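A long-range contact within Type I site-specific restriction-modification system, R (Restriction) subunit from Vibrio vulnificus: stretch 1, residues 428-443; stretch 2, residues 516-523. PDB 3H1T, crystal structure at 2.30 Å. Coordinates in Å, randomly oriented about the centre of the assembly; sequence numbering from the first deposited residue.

Stretch 1 (428-443) HLTDFMKRTDRFAKTI
Stretch 2 (516-523) PTCKNVVL

What holds the two backbones together? The strand reaching Ile443 and the strand running through Asn520 to Leu523 lie side by side, parallel, their axes 4.7 Å apart and 28° from aligned, and the ladder rests on four main-chain hydrogen bonds. Lys441 O accepts two of them, from Lys519 N at 2.8 Å and from Asn520 N at 3.2 Å; Lys519, at phi/psi -109/-18, departs from extended geometry where both amides meet one carbonyl. Beyond it the pattern is regular: Ile443 N donates to Asn520 O at 3.1 Å, and Val522 N donates to Ile443 O at 2.9 Å. Thr442 thus pairs with Asn520 (CA to CA 4.6 Å) and Ile443 with Val521 (CA to CA 5.3 Å), all four residues having phi near -116 to -131 and psi of 115 to 148.

Which side chains add polar bonds? Thr442 and Asn520, both rotamer m at chi1, lie on the same face of the sheet, where Asn520 ND2 donates to Thr442 OG1 at 2.9 Å. That hydroxyl in turn donates to Ala440 O at 3.0 Å, so the amide is tied to the end of the turn preceding the strand. Asn520 has chi2 of -42°, and its OD1 lies 3.9 Å from Phe432 CE1, oblique to the ring.

Where does water complete the contact? Asp437 OD2 and Lys519 NZ are 4.4 Å apart, too far for a salt bridge, but one water joins them, donating to Asp437 OD2 at 3.1 Å and accepting from Lys519 NZ at 3.0 Å. Asp437 is t; Lys519 is m, t, t, t. A second water accepts from Lys441 N at 2.9 Å and donates to Thr517 O at 2.6 Å, extending the link before the regular ladder.

How does the helix reach this sheet? The helix carrying Leu429 and Phe432 runs nearly antiparallel to the second strand, at 158° with axes 11.9 Å apart, and a type I turn from Asp437 to Ala440 leads into the first strand. Leu429 (t, p) and Phe432 (t, chi2 -84°) point toward the second stretch. Leu429 CD2 meets Val522 CG2 at 4.1 Å, and Thr442 CG2 packs against the same Val522 CG2 at 3.5 Å, with Val522 in t.

What fills the other face? Ile443 (m, t) and Val521 (t) share it, and Ile443 CD1 reaches Cys518 SG, rotamer t, at 3.8 Å, an apolar contact.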

ATOM      1  N   HIS A 428      23.925 -18.204 -13.670  1.00 30.53           N
ATOM      2  CA  HIS A 428      24.200 -17.178 -12.676  1.00 30.53           C
ATOM      3  C   HIS A 428      23.208 -17.169 -11.509  1.00 30.14           C
ATOM      4  O   HIS A 428      23.610 -16.998 -10.362  1.00 31.26           O
ATOM      5  CB  HIS A 428      24.240 -15.808 -13.336  1.00 35.10           C
ATOM      6  CG  HIS A 428      24.470 -14.698 -12.368  1.00 36.92           C
ATOM      7  ND1 HIS A 428      23.448 -14.130 -11.641  1.00 37.62           N
ATOM      8  CD2 HIS A 428      25.612 -14.105 -11.946  1.00 38.97           C
ATOM      9  CE1 HIS A 428      23.951 -13.234 -10.810  1.00 40.04           C
ATOM     10  NE2 HIS A 428      25.261 -13.199 -10.975  1.00 40.02           N
ATOM     11  N   LEU A 429      21.924 -17.372 -11.797  1.00 29.91           N
ATOM     12  CA  LEU A 429      20.908 -17.402 -10.748  1.00 30.24           C
ATOM     13  C   LEU A 429      21.130 -18.603  -9.821  1.00 31.45           C
ATOM     14  O   LEU A 429      20.996 -18.503  -8.589  1.00 31.17           O
ATOM     15  CB  LEU A 429      19.508 -17.474 -11.374  1.00 24.60           C
ATOM     16  CG  LEU A 429      18.306 -17.502 -10.428  1.00 22.60           C
ATOM     17  CD1 LEU A 429      18.483 -16.421  -9.378  1.00 19.23           C
ATOM     18  CD2 LEU A 429      17.012 -17.298 -11.207  1.00 20.22           C
ATOM     19  N   THR A 430      21.484 -19.740 -10.420  1.00 29.16           N
ATOM     20  CA  THR A 430      21.715 -20.966  -9.659  1.00 30.57           C
ATOM     21  C   THR A 430      22.900 -20.844  -8.716  1.00 30.55           C
ATOM     22  O   THR A 430      22.827 -21.286  -7.568  1.00 32.53           O
ATOM     23  CB  THR A 430      21.936 -22.182 -10.600  1.00 33.61           C
ATOM     24  OG1 THR A 430      20.729 -22.434 -11.334  1.00 34.16           O
ATOM     25  CG2 THR A 430      22.315 -23.436  -9.797  1.00 32.60           C
ATOM     26  N   ASP A 431      23.992 -20.260  -9.204  1.00 32.24           N
ATOM     27  CA  ASP A 431      25.192 -20.078  -8.381  1.00 31.56           C
ATOM     28  C   ASP A 431      24.856 -19.123  -7.257  1.00 30.03           C
ATOM     29  O   ASP A 431      25.247 -19.339  -6.113  1.00 30.04           O
ATOM     30  CB  ASP A 431      26.346 -19.494  -9.200  1.00 52.30           C
ATOM     31  CG  ASP A 431      27.018 -20.523 -10.093  1.00 57.74           C
ATOM     32  OD1 ASP A 431      26.758 -21.740  -9.942  1.00 58.76           O
ATOM     33  OD2 ASP A 431      27.838 -20.099 -10.942  1.00 63.60           O
ATOM     34  N   PHE A 432      24.115 -18.070  -7.590  1.00 35.54           N
ATOM     35  CA  PHE A 432      23.706 -17.079  -6.606  1.00 36.75           C
ATOM     36  C   PHE A 432      22.929 -17.789  -5.507  1.00 37.79           C
ATOM     37  O   PHE A 432      23.273 -17.700  -4.333  1.00 38.53           O
ATOM     38  CB  PHE A 432      22.849 -15.985  -7.272  1.00 29.08           C
ATOM     39  CG  PHE A 432      22.145 -15.083  -6.295  1.00 29.71           C
ATOM     40  CD1 PHE A 432      20.923 -15.462  -5.734  1.00 30.21           C
ATOM     41  CD2 PHE A 432      22.700 -13.860  -5.922  1.00 29.00           C
ATOM     42  CE1 PHE A 432      20.263 -14.637  -4.818  1.00 30.42           C
ATOM     43  CE2 PHE A 432      22.050 -13.025  -5.003  1.00 29.75           C
ATOM     44  CZ  PHE A 432      20.826 -13.417  -4.448  1.00 29.20           C
HETATM   45  N   MSE A 433      21.886 -18.511  -5.887  1.00 35.27           N
HETATM   46  CA  MSE A 433      21.087 -19.230  -4.906  1.00 36.19           C
HETATM   47  C   MSE A 433      21.885 -20.270  -4.113  1.00 37.98           C
HETATM   48  O   MSE A 433      21.588 -20.521  -2.944  1.00 38.57           O
HETATM   49  CB  MSE A 433      19.888 -19.887  -5.599  1.00 43.94           C
HETATM   50  CG  MSE A 433      18.911 -18.860  -6.166  1.00 48.03           C
HETATM   51 SE   MSE A 433      17.278 -19.580  -6.945  1.00 57.32          SE
HETATM   52  CE  MSE A 433      16.404 -20.152  -5.298  1.00 49.67           C
ATOM     53  N   LYS A 434      22.891 -20.874  -4.738  1.00 39.98           N
ATOM     54  CA  LYS A 434      23.716 -21.867  -4.061  1.00 42.12           C
ATOM     55  C   LYS A 434      24.534 -21.190  -2.966  1.00 42.61           C
ATOM     56  O   LYS A 434      24.778 -21.780  -1.906  1.00 42.90           O
ATOM     57  CB  LYS A 434      24.623 -22.612  -5.074  1.00 33.60           C
ATOM     58  CG  LYS A 434      23.932 -23.819  -5.731  1.00 33.51           C
ATOM     59  CD  LYS A 434      24.774 -24.515  -6.811  1.00 32.58           C
ATOM     60  CE  LYS A 434      24.143 -25.860  -7.203  1.00 33.41           C
ATOM     61  NZ  LYS A 434      24.739 -26.463  -8.440  1.00 32.45           N
ATOM     62  N   ARG A 435      24.933 -19.943  -3.194  1.00 43.93           N
ATOM     63  CA  ARG A 435      25.708 -19.244  -2.189  1.00 44.29           C
ATOM     64  C   ARG A 435      24.835 -18.505  -1.187  1.00 45.43           C
ATOM     65  O   ARG A 435      25.360 -17.950  -0.232  1.00 47.90           O
ATOM     66  CB  ARG A 435      26.714 -18.272  -2.837  1.00 47.25           C
ATOM     67  CG  ARG A 435      26.113 -17.019  -3.440  1.00 49.65           C
ATOM     68  CD  ARG A 435      27.181 -16.112  -4.017  1.00 48.83           C
ATOM     69  NE  ARG A 435      27.677 -16.581  -5.302  1.00 51.39           N
ATOM     70  CZ  ARG A 435      27.247 -16.126  -6.474  1.00 49.85           C
ATOM     71  NH1 ARG A 435      26.311 -15.190  -6.520  1.00 49.40           N
ATOM     72  NH2 ARG A 435      27.761 -16.600  -7.601  1.00 47.77           N
ATOM     73  N   THR A 436      23.515 -18.526  -1.367  1.00 40.66           N
ATOM     74  CA  THR A 436      22.627 -17.822  -0.438  1.00 38.37           C
ATOM     75  C   THR A 436      21.556 -18.669   0.248  1.00 36.67           C
ATOM     76  O   THR A 436      21.554 -18.786   1.462  1.00 37.86           O
ATOM     77  CB  THR A 436      21.935 -16.629  -1.132  1.00 37.86           C
ATOM     78  OG1 THR A 436      21.252 -17.088  -2.309  1.00 37.88           O
ATOM     79  CG2 THR A 436      22.965 -15.573  -1.518  1.00 35.23           C
ATOM     80  N   ASP A 437      20.633 -19.230  -0.525  1.00 41.58           N
ATOM     81  CA  ASP A 437      19.565 -20.076   0.018  1.00 40.19           C
ATOM     82  C   ASP A 437      18.860 -20.763  -1.153  1.00 40.23           C
ATOM     83  O   ASP A 437      18.059 -20.141  -1.871  1.00 40.50           O
ATOM     84  CB  ASP A 437      18.566 -19.230   0.843  1.00 38.90           C
ATOM     85  CG  ASP A 437      17.490 -20.072   1.545  1.00 39.93           C
ATOM     86  OD1 ASP A 437      17.647 -21.310   1.625  1.00 40.90           O
ATOM     87  OD2 ASP A 437      16.487 -19.496   2.032  1.00 38.87           O
ATOM     88  N   ARG A 438      19.172 -22.042  -1.354  1.00 36.34           N
ATOM     89  CA  ARG A 438      18.582 -22.807  -2.448  1.00 34.71           C
ATOM     90  C   ARG A 438      17.070 -22.990  -2.363  1.00 34.96           C
ATOM     91  O   ARG A 438      16.441 -23.390  -3.343  1.00 34.68           O
ATOM     92  CB  ARG A 438      19.251 -24.172  -2.568  1.00 31.88           C
ATOM     93  CG  ARG A 438      20.754 -24.091  -2.674  1.00 33.50           C
ATOM     94  CD  ARG A 438      21.318 -25.401  -3.133  1.00 33.88           C
ATOM     95  NE  ARG A 438      20.955 -25.687  -4.521  1.00 35.13           N
ATOM     96  CZ  ARG A 438      21.107 -26.877  -5.092  1.00 36.16           C
ATOM     97  NH1 ARG A 438      21.606 -27.888  -4.390  1.00 34.35           N
ATOM     98  NH2 ARG A 438      20.781 -27.052  -6.364  1.00 37.83           N
ATOM     99  N   PHE A 439      16.484 -22.702  -1.204  1.00 25.97           N
ATOM    100  CA  PHE A 439      15.043 -22.834  -1.068  1.00 26.35           C
ATOM    101  C   PHE A 439      14.316 -21.515  -0.868  1.00 27.13           C
ATOM    102  O   PHE A 439      13.171 -21.492  -0.428  1.00 26.32           O
ATOM    103  CB  PHE A 439      14.682 -23.808   0.054  1.00 35.02           C
ATOM    104  CG  PHE A 439      14.757 -25.240  -0.362  1.00 35.88           C
ATOM    105  CD1 PHE A 439      15.981 -25.890  -0.433  1.00 35.92           C
ATOM    106  CD2 PHE A 439      13.613 -25.920  -0.754  1.00 34.66           C
ATOM    107  CE1 PHE A 439      16.067 -27.204  -0.896  1.00 36.69           C
ATOM    108  CE2 PHE A 439      13.688 -27.241  -1.224  1.00 34.59           C
ATOM    109  CZ  PHE A 439      14.915 -27.880  -1.293  1.00 36.34           C
ATOM    110  N   ALA A 440      14.986 -20.413  -1.188  1.00 27.21           N
ATOM    111  CA  ALA A 440      14.367 -19.098  -1.081  1.00 26.57           C
ATOM    112  C   ALA A 440      13.403 -19.008  -2.266  1.00 27.65           C
ATOM    113  O   ALA A 440      13.827 -19.136  -3.423  1.00 28.86           O
ATOM    114  CB  ALA A 440      15.428 -18.019  -1.179  1.00 12.29           C
ATOM    115  N   LYS A 441      12.117 -18.794  -1.997  1.00 27.89           N
ATOM    116  CA  LYS A 441      11.141 -18.724  -3.078  1.00 27.40           C
ATOM    117  C   LYS A 441      11.455 -17.590  -4.019  1.00 27.29           C
ATOM    118  O   LYS A 441      11.617 -16.448  -3.596  1.00 27.29           O
ATOM    119  CB  LYS A 441       9.729 -18.578  -2.535  1.00 33.16           C
ATOM    120  CG  LYS A 441       9.182 -19.858  -1.928  1.00 33.07           C
ATOM    121  CD  LYS A 441       7.683 -19.747  -1.709  1.00 34.32           C
ATOM    122  CE  LYS A 441       7.148 -20.839  -0.770  1.00 35.08           C
ATOM    123  NZ  LYS A 441       7.032 -22.209  -1.349  1.00 40.26           N
ATOM    124  N   THR A 442      11.509 -17.926  -5.306  1.00 30.68           N
ATOM    125  CA  THR A 442      11.881 -17.001  -6.378  1.00 28.93           C
ATOM    126  C   THR A 442      10.915 -16.967  -7.564  1.00 27.50           C
ATOM    127  O   THR A 442      10.330 -17.985  -7.913  1.00 30.11           O
ATOM    128  CB  THR A 442      13.267 -17.398  -6.927  1.00 23.68           C
ATOM    129  OG1 THR A 442      14.212 -17.408  -5.852  1.00 25.71           O
ATOM    130  CG2 THR A 442      13.718 -16.445  -8.014  1.00 23.79           C
ATOM    131  N   ILE A 443      10.776 -15.805  -8.195  1.00 23.00           N
ATOM    132  CA  ILE A 443       9.910 -15.650  -9.364  1.00 23.43           C
ATOM    133  C   ILE A 443      10.745 -15.045 -10.481  1.00 23.89           C
ATOM    134  O   ILE A 443      11.390 -14.022 -10.285  1.00 24.79           O
ATOM    135  CB  ILE A 443       8.702 -14.699  -9.095  1.00 36.21           C
ATOM    136  CG1 ILE A 443       7.828 -15.240  -7.962  1.00 37.36           C
ATOM    137  CG2 ILE A 443       7.821 -14.603 -10.355  1.00 36.93           C
ATOM    138  CD1 ILE A 443       6.716 -14.299  -7.554  1.00 37.99           C
ATOM    139  N   PRO A 516       3.819 -13.879   0.149  1.00 45.81           N
ATOM    140  CA  PRO A 516       4.659 -13.120   1.080  1.00 44.41           C
ATOM    141  C   PRO A 516       6.094 -13.622   1.327  1.00 43.27           C
ATOM    142  O   PRO A 516       6.998 -12.816   1.512  1.00 43.73           O
ATOM    143  CB  PRO A 516       3.810 -13.088   2.354  1.00 37.31           C
ATOM    144  CG  PRO A 516       2.983 -14.343   2.250  1.00 38.32           C
ATOM    145  CD  PRO A 516       2.561 -14.278   0.801  1.00 37.93           C
ATOM    146  N   THR A 517       6.322 -14.930   1.332  1.00 34.40           N
ATOM    147  CA  THR A 517       7.675 -15.417   1.552  1.00 32.80           C
ATOM    148  C   THR A 517       8.565 -15.371   0.306  1.00 32.94           C
ATOM    149  O   THR A 517       9.636 -15.981   0.286  1.00 31.30           O
ATOM    150  CB  THR A 517       7.681 -16.845   2.094  1.00 37.38           C
ATOM    151  OG1 THR A 517       6.790 -17.645   1.313  1.00 38.73           O
ATOM    152  CG2 THR A 517       7.241 -16.866   3.539  1.00 38.38           C
ATOM    153  N   CYS A 518       8.125 -14.671  -0.736  1.00 32.36           N
ATOM    154  CA  CYS A 518       8.941 -14.546  -1.939  1.00 32.77           C
ATOM    155  C   CYS A 518      10.176 -13.722  -1.550  1.00 31.82           C
ATOM    156  O   CYS A 518      10.058 -12.585  -1.078  1.00 30.52           O
ATOM    157  CB  CYS A 518       8.160 -13.840  -3.056  1.00 32.92           C
ATOM    158  SG  CYS A 518       9.094 -13.651  -4.599  1.00 31.13           S
ATOM    159  N   LYS A 519      11.355 -14.295  -1.773  1.00 32.96           N
ATOM    160  CA  LYS A 519      12.599 -13.645  -1.399  1.00 32.79           C
ATOM    161  C   LYS A 519      13.457 -13.135  -2.552  1.00 33.43           C
ATOM    162  O   LYS A 519      14.347 -12.319  -2.332  1.00 34.76           O
ATOM    163  CB  LYS A 519      13.423 -14.589  -0.515  1.00 36.16           C
ATOM    164  CG  LYS A 519      12.744 -14.954   0.808  1.00 38.38           C
ATOM    165  CD  LYS A 519      13.629 -15.878   1.646  1.00 38.60           C
ATOM    166  CE  LYS A 519      13.162 -15.979   3.094  1.00 39.71           C
ATOM    167  NZ  LYS A 519      14.318 -16.271   4.000  1.00 42.73           N
ATOM    168  N   ASN A 520      13.208 -13.620  -3.768  1.00 29.21           N
ATOM    169  CA  ASN A 520      13.962 -13.177  -4.947  1.00 28.14           C
ATOM    170  C   ASN A 520      13.023 -12.815  -6.082  1.00 27.17           C
ATOM    171  O   ASN A 520      12.157 -13.594  -6.444  1.00 29.20           O
ATOM    172  CB  ASN A 520      14.914 -14.262  -5.487  1.00 30.45           C
ATOM    173  CG  ASN A 520      16.002 -14.652  -4.513  1.00 30.79           C
ATOM    174  OD1 ASN A 520      16.596 -13.808  -3.842  1.00 32.52           O
ATOM    175  ND2 ASN A 520      16.294 -15.946  -4.460  1.00 28.67           N
ATOM    176  N   VAL A 521      13.203 -11.632  -6.647  1.00 30.53           N
ATOM    177  CA  VAL A 521      12.392 -11.188  -7.770  1.00 30.33           C
ATOM    178  C   VAL A 521      13.379 -11.042  -8.923  1.00 31.46           C
ATOM    179  O   VAL A 521      14.275 -10.198  -8.880  1.00 31.50           O
ATOM    180  CB  VAL A 521      11.693  -9.837  -7.461  1.00 38.42           C
ATOM    181  CG1 VAL A 521      11.114  -9.244  -8.745  1.00 40.23           C
ATOM    182  CG2 VAL A 521      10.558 -10.043  -6.448  1.00 38.60           C
ATOM    183  N   VAL A 522      13.220 -11.862  -9.956  1.00 27.55           N
ATOM    184  CA  VAL A 522      14.149 -11.858 -11.080  1.00 27.78           C
ATOM    185  C   VAL A 522      13.659 -11.310 -12.430  1.00 27.86           C
ATOM    186  O   VAL A 522      12.640 -11.747 -12.963  1.00 29.55           O
ATOM    187  CB  VAL A 522      14.686 -13.293 -11.292  1.00 24.72           C
ATOM    188  CG1 VAL A 522      15.817 -13.290 -12.298  1.00 23.93           C
ATOM    189  CG2 VAL A 522      15.161 -13.867  -9.953  1.00 22.35           C
ATOM    190  N   LEU A 523      14.422 -10.384 -12.994  1.00 31.15           N
ATOM    191  CA  LEU A 523      14.081  -9.752 -14.270  1.00 32.98           C
ATOM    192  C   LEU A 523      14.817 -10.314 -15.499  1.00 33.32           C
ATOM    193  O   LEU A 523      16.030 -10.157 -15.637  1.00 31.67           O
ATOM    194  CB  LEU A 523      14.359  -8.248 -14.180  1.00 45.71           C
ATOM    195  CG  LEU A 523      13.551  -7.400 -13.207  1.00 47.62           C
ATOM    196  CD1 LEU A 523      14.042  -5.958 -13.264  1.00 49.91           C
ATOM    197  CD2 LEU A 523      12.088  -7.459 -13.582  1.00 50.58           C
TER
HETATM  198  O   HOH W   1      17.043 -16.529   2.672  1.00 42.26           O
HETATM  199  O   HOH W   2      10.980 -18.186   0.628  1.00 27.41           O